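Cadherin-5 (Gallus gallus, PDB 3PPE) mediates calcium-dependent, mainly homophilic adhesion between endothelial cells and helps couple actin fibres to their junctions, the present piece being its first two extracellular cadherin domains. Local coordinates at residues I103-G111 with S122-D130; G138-G149 with E177-L186. All blocks are in the same frame, centred on the assembly; numbering follows the deposited sequence. Where two conformers were deposited one is given.

Interaction 1: I103-G111 with S122-D130; sequences IFVQKIFNG and SVTKVTAED. With CA (calcium ion), chain D.
The rings of F104 and F109 carry this contact in the beta sandwich of the second cadherin repeat, each with a methyl of the 122-130 segment over one face. A128 CB lies above the F104 ring, 4.0 Å from its centroid and a little off centre, a CH-pi contact, while V126 CG2 meets the edge at F104 CE2, 3.6 Å away. On F109 it is V126 CG1 that sits over one face, 3.9 Å from the centroid, with Q106 CB over the centre of the opposite face and T127 O at the edge near CZ. V126 thus straddles the two rings, one methyl to each. Strand 103-104 pairs antiparallel with strand 122-129 before the chain crosses to the other sheet as strand 108-114. F109 CG stands anti to the carbonyl carbon (chi1 -56°), which swings the ring between the sheets, where A195 of strand 194-202 also packs on it. Cutting F109 back to an alanine removes the ring, so V126 CG1 would probably lose its aromatic face, Q106 CB the opposite one, and a gap is likely to open between the sheets. At the paired end, I103 N gives a nearly straight bond to E129 O (2.8 Å, 164°), and E129 N returns one to I103 O (2.9 Å). V105 N donates a more bent hydrogen bond (146°) to T127 O, lying in its carbonyl plane, at 3.0 Å, and V105 CG1 packs on E129 CD. Just beyond this pairing D130 grips a calcium ion with both carboxylate oxygens, OD1 at 2.6 Å and OD2 at 2.4 Å.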
ATOM      1  N   ILE A 103      28.203  -6.173 -10.793  1.00 13.42           N
ATOM      2  CA  ILE A 103      28.876  -6.446 -12.072  1.00 14.30           C
ATOM      3  C   ILE A 103      30.207  -5.717 -12.078  1.00 13.74           C
ATOM      4  O   ILE A 103      30.287  -4.547 -11.718  1.00 13.05           O
ATOM      5  CB  ILE A 103      28.010  -6.026 -13.311  1.00 16.03           C
ATOM      6  CG1 ILE A 103      26.686  -6.814 -13.369  1.00 16.30           C
ATOM      7  CG2 ILE A 103      28.751  -6.268 -14.640  1.00 16.21           C
ATOM      8  CD1 ILE A 103      25.596  -5.997 -14.003  1.00 19.37           C
ATOM      9  N   PHE A 104      31.276  -6.412 -12.460  1.00 12.45           N
ATOM     10  CA  PHE A 104      32.588  -5.766 -12.452  1.00 12.45           C
ATOM     11  C   PHE A 104      32.644  -4.562 -13.362  1.00 13.03           C
ATOM     12  O   PHE A 104      31.861  -4.479 -14.304  1.00 14.23           O
ATOM     13  CB  PHE A 104      33.675  -6.779 -12.742  1.00 11.41           C
ATOM     14  CG  PHE A 104      34.015  -7.600 -11.533  1.00 12.09           C
ATOM     15  CD1 PHE A 104      33.438  -8.850 -11.347  1.00 10.45           C
ATOM     16  CD2 PHE A 104      34.868  -7.081 -10.547  1.00 11.43           C
ATOM     17  CE1 PHE A 104      33.754  -9.635 -10.201  1.00 10.99           C
ATOM     18  CE2 PHE A 104      35.162  -7.839  -9.394  1.00 14.01           C
ATOM     19  CZ  PHE A 104      34.598  -9.127  -9.248  1.00 10.10           C
ATOM     20  N   VAL A 105      33.559  -3.634 -13.097  1.00 12.73           N
ATOM     21  CA  VAL A 105      33.659  -2.432 -13.928  1.00 13.45           C
ATOM     22  C   VAL A 105      34.542  -2.624 -15.179  1.00 13.48           C
ATOM     23  O   VAL A 105      34.512  -1.791 -16.065  1.00 13.70           O
ATOM     24  CB  VAL A 105      34.091  -1.162 -13.135  1.00 14.35           C
ATOM     25  CG1 VAL A 105      33.087  -0.833 -12.025  1.00 15.55           C
ATOM     26  CG2 VAL A 105      35.510  -1.308 -12.568  1.00 14.21           C
ATOM     27  N   GLN A 106      35.280  -3.731 -15.249  1.00 13.72           N
ATOM     28  CA  GLN A 106      36.164  -4.068 -16.380  1.00 14.83           C
ATOM     29  C   GLN A 106      36.115  -5.579 -16.475  1.00 14.87           C
ATOM     30  O   GLN A 106      36.006  -6.258 -15.460  1.00 13.96           O
ATOM     31  CB  GLN A 106      37.662  -3.714 -16.131  1.00 14.46           C
ATOM     32  CG  GLN A 106      37.938  -2.271 -15.794  1.00 16.89           C
ATOM     33  CD  GLN A 106      39.329  -1.983 -15.336  1.00 15.71           C
ATOM     34  OE1 GLN A 106      40.314  -2.720 -15.641  1.00 21.11           O
ATOM     35  NE2 GLN A 106      39.452  -0.889 -14.627  1.00 18.01           N
ATOM     36  N   LYS A 107      36.233  -6.082 -17.694  1.00 14.68           N
ATOM     37  CA  LYS A 107      36.403  -7.511 -17.947  1.00 15.57           C
ATOM     38  C   LYS A 107      37.717  -8.088 -17.381  1.00 15.40           C
ATOM     39  O   LYS A 107      37.726  -9.187 -16.826  1.00 15.98           O
ATOM     40  CB  LYS A 107      36.407  -7.722 -19.459  1.00 15.72           C
ATOM     41  CG  LYS A 107      36.316  -9.195 -19.863  1.00 19.67           C
ATOM     42  CD  LYS A 107      34.906  -9.774 -19.609  1.00 20.24           C
ATOM     43  CE  LYS A 107      34.705 -11.008 -20.492  1.00 26.84           C
ATOM     44  NZ  LYS A 107      33.559 -11.857 -20.020  1.00 30.13           N
ATOM     45  N   ILE A 108      38.815  -7.351 -17.592  1.00 14.72           N
ATOM     46  CA  ILE A 108      40.147  -7.695 -17.151  1.00 14.74           C
ATOM     47  C   ILE A 108      40.767  -6.517 -16.361  1.00 14.31           C
ATOM     48  O   ILE A 108      40.820  -5.362 -16.828  1.00 14.10           O
ATOM     49  CB  ILE A 108      41.052  -8.108 -18.349  1.00 16.14           C
ATOM     50  CG1 ILE A 108      40.430  -9.287 -19.151  1.00 14.60           C
ATOM     51  CG2 ILE A 108      42.472  -8.434 -17.870  1.00 15.08           C
ATOM     52  CD1 ILE A 108      41.272  -9.697 -20.375  1.00 17.22           C
ATOM     53  N   PHE A 109      41.176  -6.819 -15.128  1.00 13.40           N
ATOM     54  CA  PHE A 109      42.025  -5.947 -14.327  1.00 13.80           C
ATOM     55  C   PHE A 109      43.491  -6.394 -14.383  1.00 14.46           C
ATOM     56  O   PHE A 109      43.796  -7.564 -14.564  1.00 15.27           O
ATOM     57  CB  PHE A 109      41.559  -5.934 -12.861  1.00 13.29           C
ATOM     58  CG  PHE A 109      40.114  -5.532 -12.669  1.00 12.29           C
ATOM     59  CD1 PHE A 109      39.076  -6.476 -12.805  1.00 11.66           C
ATOM     60  CD2 PHE A 109      39.798  -4.230 -12.301  1.00  9.41           C
ATOM     61  CE1 PHE A 109      37.723  -6.087 -12.593  1.00 10.45           C
ATOM     62  CE2 PHE A 109      38.498  -3.861 -12.053  1.00 12.55           C
ATOM     63  CZ  PHE A 109      37.450  -4.767 -12.213  1.00 10.58           C
ATOM     64  N   ASN A 110      44.404  -5.453 -14.207  1.00 16.17           N
ATOM     65  CA  ASN A 110      45.828  -5.756 -14.246  1.00 16.17           C
ATOM     66  C   ASN A 110      46.473  -5.231 -12.986  1.00 16.46           C
ATOM     67  O   ASN A 110      46.145  -4.129 -12.517  1.00 16.92           O
ATOM     68  CB  ASN A 110      46.482  -5.093 -15.480  1.00 16.70           C
ATOM     69  CG  ASN A 110      45.997  -5.675 -16.765  1.00 19.71           C
ATOM     70  OD1 ASN A 110      46.490  -6.703 -17.217  1.00 24.84           O
ATOM     71  ND2 ASN A 110      44.997  -5.047 -17.360  1.00 25.51           N
ATOM     72  N   GLY A 111      47.390  -6.012 -12.420  1.00 15.45           N
ATOM     73  CA  GLY A 111      48.252  -5.485 -11.386  1.00 14.58           C
ATOM     74  C   GLY A 111      49.605  -6.139 -11.381  1.00 14.05           C
ATOM     75  O   GLY A 111      49.893  -7.033 -12.161  1.00 12.66           O
ATOM     76  N   SER A 122      49.397  -5.900  -0.445  1.00 12.02           N
ATOM     77  CA  SER A 122      48.339  -5.404  -1.274  1.00 12.95           C
ATOM     78  C   SER A 122      48.822  -5.334  -2.736  1.00 13.64           C
ATOM     79  O   SER A 122      49.923  -4.800  -3.020  1.00 14.32           O
ATOM     80  CB  SER A 122      47.989  -4.006  -0.742  1.00 13.63           C
ATOM     81  OG  SER A 122      47.068  -3.415  -1.580  1.00 15.81           O
ATOM     82  N   VAL A 123      48.019  -5.843  -3.673  1.00 12.43           N
ATOM     83  CA  VAL A 123      48.454  -5.914  -5.069  1.00 12.06           C
ATOM     84  C   VAL A 123      47.719  -4.875  -5.954  1.00 12.86           C
ATOM     85  O   VAL A 123      48.327  -4.051  -6.624  1.00 12.85           O
ATOM     86  CB  VAL A 123      48.221  -7.353  -5.625  1.00 11.86           C
ATOM     87  CG1 VAL A 123      48.578  -7.437  -7.124  1.00 11.40           C
ATOM     88  CG2 VAL A 123      48.950  -8.402  -4.774  1.00 10.04           C
ATOM     89  N   THR A 124      46.386  -4.924  -5.921  1.00 12.61           N
ATOM     90  CA  THR A 124      45.560  -4.140  -6.794  1.00 12.92           C
ATOM     91  C   THR A 124      44.130  -4.209  -6.246  1.00 13.85           C
ATOM     92  O   THR A 124      43.873  -4.955  -5.292  1.00 13.41           O
ATOM     93  CB  THR A 124      45.657  -4.660  -8.268  1.00 11.94           C
ATOM     94  OG1 THR A 124      45.090  -3.683  -9.116  1.00 13.82           O
ATOM     95  CG2 THR A 124      44.929  -5.977  -8.487  1.00 12.83           C
ATOM     96  N   LYS A 125      43.229  -3.385  -6.775  1.00 13.42           N
ATOM     97  CA  LYS A 125      41.860  -3.388  -6.292  1.00 13.75           C
ATOM     98  C   LYS A 125      40.949  -3.712  -7.466  1.00 13.17           C
ATOM     99  O   LYS A 125      41.138  -3.187  -8.560  1.00 13.62           O
ATOM    100  CB  LYS A 125      41.445  -2.033  -5.701  1.00 13.81           C
ATOM    101  CG  LYS A 125      40.074  -2.108  -4.958  1.00 14.09           C
ATOM    102  CD  LYS A 125      39.525  -0.751  -4.602  1.00 14.38           C
ATOM    103  CE  LYS A 125      38.117  -0.835  -3.965  1.00 15.71           C
ATOM    104  NZ  LYS A 125      37.062  -1.503  -4.838  1.00 12.97           N
ATOM    105  N   VAL A 126      39.989  -4.601  -7.256  1.00 11.89           N
ATOM    106  CA  VAL A 126      38.933  -4.823  -8.251  1.00 10.75           C
ATOM    107  C   VAL A 126      37.643  -4.189  -7.687  1.00 11.12           C
ATOM    108  O   VAL A 126      37.538  -3.981  -6.466  1.00 11.82           O
ATOM    109  CB  VAL A 126      38.751  -6.348  -8.656  1.00  9.76           C
ATOM    110  CG1 VAL A 126      40.089  -6.931  -9.186  1.00  8.67           C
ATOM    111  CG2 VAL A 126      38.203  -7.249  -7.501  1.00  9.58           C
ATOM    112  N   THR A 127      36.676  -3.900  -8.547  1.00 11.17           N
ATOM    113  CA  THR A 127      35.430  -3.240  -8.132  1.00 12.44           C
ATOM    114  C   THR A 127      34.290  -3.771  -8.973  1.00 12.23           C
ATOM    115  O   THR A 127      34.390  -3.785 -10.204  1.00 11.35           O
ATOM    116  CB  THR A 127      35.516  -1.698  -8.368  1.00 12.74           C
ATOM    117  OG1 THR A 127      36.672  -1.188  -7.728  1.00 12.84           O
ATOM    118  CG2 THR A 127      34.258  -0.925  -7.813  1.00 12.39           C
ATOM    119  N   ALA A 128      33.221  -4.203  -8.308  1.00 12.15           N
ATOM    120  CA  ALA A 128      31.946  -4.482  -8.959  1.00 12.50           C
ATOM    121  C   ALA A 128      30.880  -3.542  -8.386  1.00 13.62           C
ATOM    122  O   ALA A 128      30.950  -3.162  -7.199  1.00 13.66           O
ATOM    123  CB  ALA A 128      31.551  -5.942  -8.758  1.00 11.84           C
ATOM    124  N   GLU A 129      29.937  -3.115  -9.228  1.00 14.11           N
ATOM    125  CA  GLU A 129      28.892  -2.178  -8.800  1.00 15.85           C
ATOM    126  C   GLU A 129      27.565  -2.896  -8.912  1.00 14.30           C
ATOM    127  O   GLU A 129      27.342  -3.690  -9.818  1.00 12.66           O
ATOM    128  CB  GLU A 129      28.850  -0.902  -9.664  1.00 16.36           C
ATOM    129  CG  GLU A 129      30.172  -0.173  -9.816  1.00 19.02           C
ATOM    130  CD  GLU A 129      30.106   0.922 -10.873  1.00 21.89           C
ATOM    131  OE1 GLU A 129      29.529   0.697 -11.986  1.00 30.11           O
ATOM    132  OE2 GLU A 129      30.631   2.023 -10.592  1.00 31.63           O
ATOM    133  N   ASP A 130      26.705  -2.632  -7.948  1.00 14.27           N
ATOM    134  CA  ASP A 130      25.402  -3.272  -7.866  1.00 13.84           C
ATOM    135  C   ASP A 130      24.390  -2.152  -8.023  1.00 13.68           C
ATOM    136  O   ASP A 130      24.418  -1.193  -7.249  1.00 12.71           O
ATOM    137  CB  ASP A 130      25.263  -3.914  -6.498  1.00 13.21           C
ATOM    138  CG  ASP A 130      24.010  -4.751  -6.367  1.00 14.31           C
ATOM    139  OD1 ASP A 130      22.865  -4.269  -6.603  1.00 14.11           O
ATOM    140  OD2 ASP A 130      24.159  -5.883  -5.935  1.00 12.79           O
TER
HETATM  141 CA    CA D 402      21.822  -6.326  -5.449  1.00 11.18          CA

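Interaction 2: G138-G149 with E177-L186; sequences GHATVTYQIIKG and EIIVKAKDAL. With CA (calcium ion), chain D.
K183 O is gripped twice by T143: the hydroxyl OG1 donates to it in the carbonyl plane at 2.6 Å, and the backbone N comes from above that plane at 3.1 Å. The hydroxyl gets there because OG1 is turned between the backbone N and the carbonyl carbon (chi1 69°). A water donates to the same OG1 and to D184 O and accepts from K183 NZ, linking T143 to K183 and D184. Farther along, Q145 N to K181 O and K181 N to Q145 O are both 2.9 Å, nearly in line with the carbonyls. The register then slips by one in a classic beta bulge, where I147 and K148 together stand across from I179. I147 N bonds I179 O at 2.8 Å, whereas the one from K148 N to the same oxygen is weak; the bent K148 chain puts NZ on E177 O (2.9 Å). On the other face, I146 CD1 meets I178 CD1 at 3.7 Å, inside the sandwich. At the end away from the bulge, next to T143 and K183, H139 O and D184 OD1 bind one calcium ion, at 2.3 and 2.6 Å, completed by N98, N100, D130 and D132: the interdomain calcium site characteristic of cadherins.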
ATOM      1  N   GLY A 138      21.342  -3.962   2.448  1.00 17.41           N
ATOM      2  CA  GLY A 138      22.271  -4.944   1.922  1.00 14.70           C
ATOM      3  C   GLY A 138      22.166  -5.094   0.417  1.00 14.20           C
ATOM      4  O   GLY A 138      22.947  -5.818  -0.201  1.00 13.27           O
ATOM      5  N   HIS A 139      21.195  -4.406  -0.175  1.00 12.43           N
ATOM      6  CA  HIS A 139      20.793  -4.676  -1.549  1.00 11.33           C
ATOM      7  C   HIS A 139      21.937  -4.409  -2.521  1.00 10.18           C
ATOM      8  O   HIS A 139      22.066  -5.083  -3.544  1.00  9.60           O
ATOM      9  CB  HIS A 139      19.574  -3.832  -1.926  1.00 10.09           C
ATOM     10  CG  HIS A 139      18.280  -4.368  -1.397  1.00 11.51           C
ATOM     11  ND1 HIS A 139      17.054  -3.960  -1.875  1.00 11.38           N
ATOM     12  CD2 HIS A 139      18.023  -5.280  -0.431  1.00 10.65           C
ATOM     13  CE1 HIS A 139      16.097  -4.597  -1.226  1.00 12.43           C
ATOM     14  NE2 HIS A 139      16.657  -5.404  -0.343  1.00 13.91           N
ATOM     15  N   ALA A 140      22.765  -3.422  -2.197  1.00 11.19           N
ATOM     16  CA  ALA A 140      23.884  -3.054  -3.045  1.00 11.26           C
ATOM     17  C   ALA A 140      25.191  -3.274  -2.267  1.00 12.86           C
ATOM     18  O   ALA A 140      26.218  -2.640  -2.540  1.00 15.00           O
ATOM     19  CB  ALA A 140      23.747  -1.626  -3.446  1.00 11.38           C
ATOM     20  N   THR A 141      25.159  -4.160  -1.285  1.00 12.14           N
ATOM     21  CA  THR A 141      26.333  -4.495  -0.534  1.00 12.89           C
ATOM     22  C   THR A 141      27.103  -5.556  -1.338  1.00 13.92           C
ATOM     23  O   THR A 141      26.588  -6.654  -1.548  1.00 16.02           O
ATOM     24  CB  THR A 141      25.959  -5.103   0.834  1.00 13.15           C
ATOM     25  OG1 THR A 141      25.265  -4.129   1.618  1.00 11.93           O
ATOM     26  CG2 THR A 141      27.212  -5.496   1.607  1.00 13.82           C
ATOM     27  N   VAL A 142      28.339  -5.261  -1.741  1.00 13.82           N
ATOM     28  CA  VAL A 142      29.091  -6.150  -2.630  1.00 12.64           C
ATOM     29  C   VAL A 142      30.125  -6.903  -1.791  1.00 12.90           C
ATOM     30  O   VAL A 142      30.776  -6.313  -0.938  1.00 13.68           O
ATOM     31  CB  VAL A 142      29.820  -5.351  -3.730  1.00 13.25           C
ATOM     32  CG1 VAL A 142      30.587  -6.303  -4.701  1.00 12.04           C
ATOM     33  CG2 VAL A 142      28.848  -4.362  -4.528  1.00 13.14           C
ATOM     34  N   THR A 143      30.275  -8.199  -2.047  1.00 13.02           N
ATOM     35  CA  THR A 143      31.313  -9.044  -1.444  1.00 12.26           C
ATOM     36  C   THR A 143      32.085  -9.742  -2.584  1.00 11.45           C
ATOM     37  O   THR A 143      31.583  -9.851  -3.695  1.00 11.47           O
ATOM     38  CB  THR A 143      30.712 -10.134  -0.463  1.00 12.03           C
ATOM     39  OG1 THR A 143      29.991 -11.096  -1.220  1.00 10.42           O
ATOM     40  CG2 THR A 143      29.779  -9.512   0.540  1.00 12.76           C
ATOM     41  N   TYR A 144      33.317 -10.171  -2.324  1.00 10.76           N
ATOM     42  CA  TYR A 144      34.195 -10.668  -3.376  1.00 10.93           C
ATOM     43  C   TYR A 144      34.816 -12.003  -2.953  1.00 11.36           C
ATOM     44  O   TYR A 144      35.112 -12.188  -1.787  1.00  9.27           O
ATOM     45  CB  TYR A 144      35.332  -9.660  -3.599  1.00 11.00           C
ATOM     46  CG  TYR A 144      34.899  -8.289  -4.086  1.00  9.87           C
ATOM     47  CD1 TYR A 144      34.571  -7.280  -3.184  1.00  9.49           C
ATOM     48  CD2 TYR A 144      34.783  -8.024  -5.451  1.00  8.00           C
ATOM     49  CE1 TYR A 144      34.158  -5.997  -3.629  1.00  9.21           C
ATOM     50  CE2 TYR A 144      34.369  -6.715  -5.921  1.00  8.77           C
ATOM     51  CZ  TYR A 144      34.088  -5.735  -5.005  1.00 11.25           C
ATOM     52  OH  TYR A 144      33.681  -4.498  -5.424  1.00 10.76           O
ATOM     53  N   GLN A 145      35.064 -12.884  -3.929  1.00 12.13           N
ATOM     54  CA  GLN A 145      35.706 -14.149  -3.689  1.00 14.45           C
ATOM     55  C   GLN A 145      36.666 -14.394  -4.869  1.00 13.42           C
ATOM     56  O   GLN A 145      36.368 -14.033  -6.010  1.00 13.37           O
ATOM     57  CB  GLN A 145      34.586 -15.226  -3.595  1.00 14.59           C
ATOM     58  CG  GLN A 145      35.018 -16.671  -3.397  1.00 19.60           C
ATOM     59  CD  GLN A 145      33.805 -17.676  -3.409  1.00 21.71           C
ATOM     60  OE1 GLN A 145      32.639 -17.310  -3.730  1.00 29.93           O
ATOM     61  NE2 GLN A 145      34.097 -18.943  -3.094  1.00 29.28           N
ATOM     62  N   ILE A 146      37.837 -14.960  -4.600  1.00 12.74           N
ATOM     63  CA  ILE A 146      38.672 -15.483  -5.683  1.00 12.69           C
ATOM     64  C   ILE A 146      38.277 -16.946  -5.897  1.00 13.23           C
ATOM     65  O   ILE A 146      38.263 -17.735  -4.944  1.00 12.71           O
ATOM     66  CB  ILE A 146      40.185 -15.351  -5.398  1.00 12.77           C
ATOM     67  CG1 ILE A 146      40.565 -13.856  -5.299  1.00 13.24           C
ATOM     68  CG2 ILE A 146      41.032 -16.059  -6.526  1.00 12.37           C
ATOM     69  CD1 ILE A 146      42.006 -13.669  -4.886  1.00 13.72           C
ATOM     70  N   ILE A 147      37.901 -17.290  -7.129  1.00 13.60           N
ATOM     71  CA  ILE A 147      37.388 -18.626  -7.398  1.00 14.83           C
ATOM     72  C   ILE A 147      38.388 -19.439  -8.246  1.00 15.48           C
ATOM     73  O   ILE A 147      38.204 -20.636  -8.476  1.00 16.39           O
ATOM     74  CB  ILE A 147      35.959 -18.589  -8.070  1.00 15.36           C
ATOM     75  CG1 ILE A 147      35.981 -17.873  -9.412  1.00 14.72           C
ATOM     76  CG2 ILE A 147      34.867 -17.948  -7.133  1.00 13.83           C
ATOM     77  CD1 ILE A 147      34.578 -17.893 -10.107  1.00 16.06           C
ATOM     78  N   LYS A 148      39.431 -18.777  -8.748  1.00 15.27           N
ATOM     79  CA  LYS A 148      40.562 -19.477  -9.350  1.00 15.24           C
ATOM     80  C   LYS A 148      41.825 -18.737  -8.964  1.00 13.98           C
ATOM     81  O   LYS A 148      41.919 -17.546  -9.237  1.00 14.29           O
ATOM     82  CB  LYS A 148      40.418 -19.561 -10.884  1.00 14.78           C
ATOM     83  CG  LYS A 148      41.648 -20.174 -11.614  1.00 17.10           C
ATOM     84  CD  LYS A 148      41.426 -20.283 -13.147  1.00 18.93           C
ATOM     85  CE  LYS A 148      42.099 -19.127 -13.956  1.00 29.35           C
ATOM     86  NZ  LYS A 148      43.565 -19.302 -14.334  1.00 32.95           N
ATOM     87  N   GLY A 149      42.780 -19.423  -8.322  1.00 12.54           N
ATOM     88  CA  GLY A 149      44.027 -18.749  -7.856  1.00 12.59           C
ATOM     89  C   GLY A 149      44.059 -18.307  -6.401  1.00 11.88           C
ATOM     90  O   GLY A 149      44.930 -17.537  -5.981  1.00 11.08           O
ATOM     91  N   GLU A 177      46.890 -15.481 -13.656  1.00 18.38           N
ATOM     92  CA  GLU A 177      45.609 -15.062 -14.134  1.00 19.61           C
ATOM     93  C   GLU A 177      44.602 -15.634 -13.164  1.00 18.50           C
ATOM     94  O   GLU A 177      44.389 -16.846 -13.110  1.00 19.64           O
ATOM     95  CB  GLU A 177      45.399 -15.563 -15.551  1.00 20.67           C
ATOM     96  CG  GLU A 177      43.960 -15.549 -15.959  1.00 26.81           C
ATOM     97  CD  GLU A 177      43.753 -15.877 -17.430  1.00 33.17           C
ATOM     98  OE1 GLU A 177      44.564 -15.427 -18.281  1.00 35.25           O
ATOM     99  OE2 GLU A 177      42.761 -16.581 -17.713  1.00 36.71           O
ATOM    100  N   ILE A 178      44.028 -14.768 -12.329  1.00 16.53           N
ATOM    101  CA  ILE A 178      43.101 -15.248 -11.326  1.00 15.99           C
ATOM    102  C   ILE A 178      41.654 -14.801 -11.683  1.00 14.49           C
ATOM    103  O   ILE A 178      41.447 -13.828 -12.410  1.00 14.91           O
ATOM    104  CB  ILE A 178      43.522 -14.825  -9.867  1.00 15.50           C
ATOM    105  CG1 ILE A 178      43.271 -13.339  -9.701  1.00 16.74           C
ATOM    106  CG2 ILE A 178      45.019 -15.276  -9.543  1.00 13.30           C
ATOM    107  CD1 ILE A 178      43.310 -12.811  -8.248  1.00 18.46           C
ATOM    108  N   ILE A 179      40.676 -15.530 -11.190  1.00 13.08           N
ATOM    109  CA  ILE A 179      39.273 -15.211 -11.465  0.50 12.26           C
ATOM    110  C   ILE A 179      38.599 -14.760 -10.186  1.00 11.69           C
ATOM    111  O   ILE A 179      38.681 -15.442  -9.151  1.00 11.04           O
ATOM    112  CB  ILE A 179      38.501 -16.421 -12.057  0.50 12.13           C
ATOM    113  CG1 ILE A 179      39.253 -17.040 -13.247  0.50 12.45           C
ATOM    114  CG2 ILE A 179      37.066 -16.006 -12.457  0.50 12.10           C
ATOM    115  CD1 ILE A 179      39.475 -16.095 -14.437  0.50 11.86           C
ATOM    116  N   VAL A 180      37.953 -13.600 -10.254  1.00 11.42           N
ATOM    117  CA  VAL A 180      37.251 -13.072  -9.103  0.50 11.10           C
ATOM    118  C   VAL A 180      35.740 -13.101  -9.390  1.00 10.92           C
ATOM    119  O   VAL A 180      35.309 -13.058 -10.544  1.00 10.72           O
ATOM    120  CB  VAL A 180      37.828 -11.655  -8.692  0.50 11.72           C
ATOM    121  CG1 VAL A 180      37.583 -10.609  -9.783  0.50 11.28           C
ATOM    122  CG2 VAL A 180      37.306 -11.181  -7.316  0.50 10.81           C
ATOM    123  N   LYS A 181      34.935 -13.226  -8.344  1.00 11.32           N
ATOM    124  CA  LYS A 181      33.507 -13.249  -8.484  1.00 11.52           C
ATOM    125  C   LYS A 181      32.953 -12.303  -7.416  1.00 11.59           C
ATOM    126  O   LYS A 181      33.459 -12.245  -6.273  1.00 12.59           O
ATOM    127  CB  LYS A 181      32.982 -14.679  -8.245  1.00 12.61           C
ATOM    128  CG  LYS A 181      31.458 -14.854  -8.522  1.00 14.25           C
ATOM    129  CD  LYS A 181      31.020 -16.328  -8.507  1.00 15.74           C
ATOM    130  CE  LYS A 181      29.712 -16.530  -9.337  1.00 21.50           C
ATOM    131  NZ  LYS A 181      29.105 -17.915  -9.053  1.00 27.65           N
ATOM    132  N   ALA A 182      31.913 -11.560  -7.781  1.00 10.56           N
ATOM    133  CA  ALA A 182      31.247 -10.660  -6.847  1.00 10.17           C
ATOM    134  C   ALA A 182      29.802 -11.084  -6.606  1.00 11.15           C
ATOM    135  O   ALA A 182      29.200 -11.770  -7.432  1.00 11.65           O
ATOM    136  CB  ALA A 182      31.305  -9.229  -7.357  1.00  9.69           C
ATOM    137  N   LYS A 183      29.251 -10.669  -5.471  1.00 11.65           N
ATOM    138  CA  LYS A 183      27.990 -11.220  -4.984  1.00 11.91           C
ATOM    139  C   LYS A 183      27.457 -10.415  -3.804  1.00 10.37           C
ATOM    140  O   LYS A 183      28.102 -10.324  -2.760  1.00 11.19           O
ATOM    141  CB  LYS A 183      28.165 -12.686  -4.587  1.00 12.46           C
ATOM    142  CG  LYS A 183      26.987 -13.265  -3.820  1.00 15.96           C
ATOM    143  CD  LYS A 183      27.106 -14.775  -3.683  1.00 15.10           C
ATOM    144  CE  LYS A 183      28.343 -15.161  -2.889  1.00 21.54           C
ATOM    145  NZ  LYS A 183      28.044 -15.325  -1.440  1.00 24.89           N
ATOM    146  N   ASP A 184      26.273  -9.836  -3.976  1.00  9.28           N
ATOM    147  CA  ASP A 184      25.692  -8.965  -2.962  1.00 10.06           C
ATOM    148  C   ASP A 184      25.267  -9.758  -1.732  1.00  9.92           C
ATOM    149  O   ASP A 184      25.121 -10.979  -1.788  1.00  9.21           O
ATOM    150  CB  ASP A 184      24.496  -8.200  -3.534  1.00  8.61           C
ATOM    151  CG  ASP A 184      23.265  -9.071  -3.683  1.00 11.66           C
ATOM    152  OD1 ASP A 184      22.347  -8.683  -4.438  1.00 11.71           O
ATOM    153  OD2 ASP A 184      23.214 -10.144  -3.047  1.00 12.55           O
ATOM    154  N   ALA A 185      25.069  -9.056  -0.621  1.00  9.84           N
ATOM    155  CA  ALA A 185      25.042  -9.690   0.691  1.00 11.47           C
ATOM    156  C   ALA A 185      23.844 -10.623   0.830  1.00 11.88           C
ATOM    157  O   ALA A 185      23.779 -11.434   1.753  1.00 12.35           O
ATOM    158  CB  ALA A 185      25.028  -8.638   1.790  1.00  9.84           C
ATOM    159  N   LEU A 186      22.897 -10.501  -0.095  1.00 12.65           N
ATOM    160  CA  LEU A 186      21.712 -11.352  -0.094  1.00 14.15           C
ATOM    161  C   LEU A 186      21.892 -12.548  -1.023  1.00 15.25           C
ATOM    162  O   LEU A 186      21.032 -13.426  -1.093  1.00 14.85           O
ATOM    163  CB  LEU A 186      20.476 -10.550  -0.504  1.00 13.83           C
ATOM    164  CG  LEU A 186      19.920  -9.580   0.542  1.00 13.90           C
ATOM    165  CD1 LEU A 186      20.761  -8.314   0.601  1.00 11.05           C
ATOM    166  CD2 LEU A 186      18.465  -9.250   0.248  1.00 15.90           C
TER
HETATM  167 CA    CA D 402      21.822  -6.326  -5.449  1.00 11.18          CA
HETATM  168  O   HOH W   1      27.451 -12.607  -0.357  1.00 22.68           O

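In the fold
Both interactions lie in the second cadherin repeat, their centres about 10 Å apart, and come in series along the chain: 103-111 with 122-130 closes before 138-149 with 177-186 opens. Interaction 1 begins in the sheet holding strands 103-104 and 122-129 and crosses to the one holding strand 108-114; interaction 2 joins strands 142-148 and 175-184 of that second sheet. The two meet across the sandwich core, where F104 packs on A182, and a probable hydrogen bond links A128 N to Y144 OH. At one end both supply ligands to one calcium ion. The core is thereby tied to the junction between the two domains, where the three calcium ions usual in cadherins make the connection rigid.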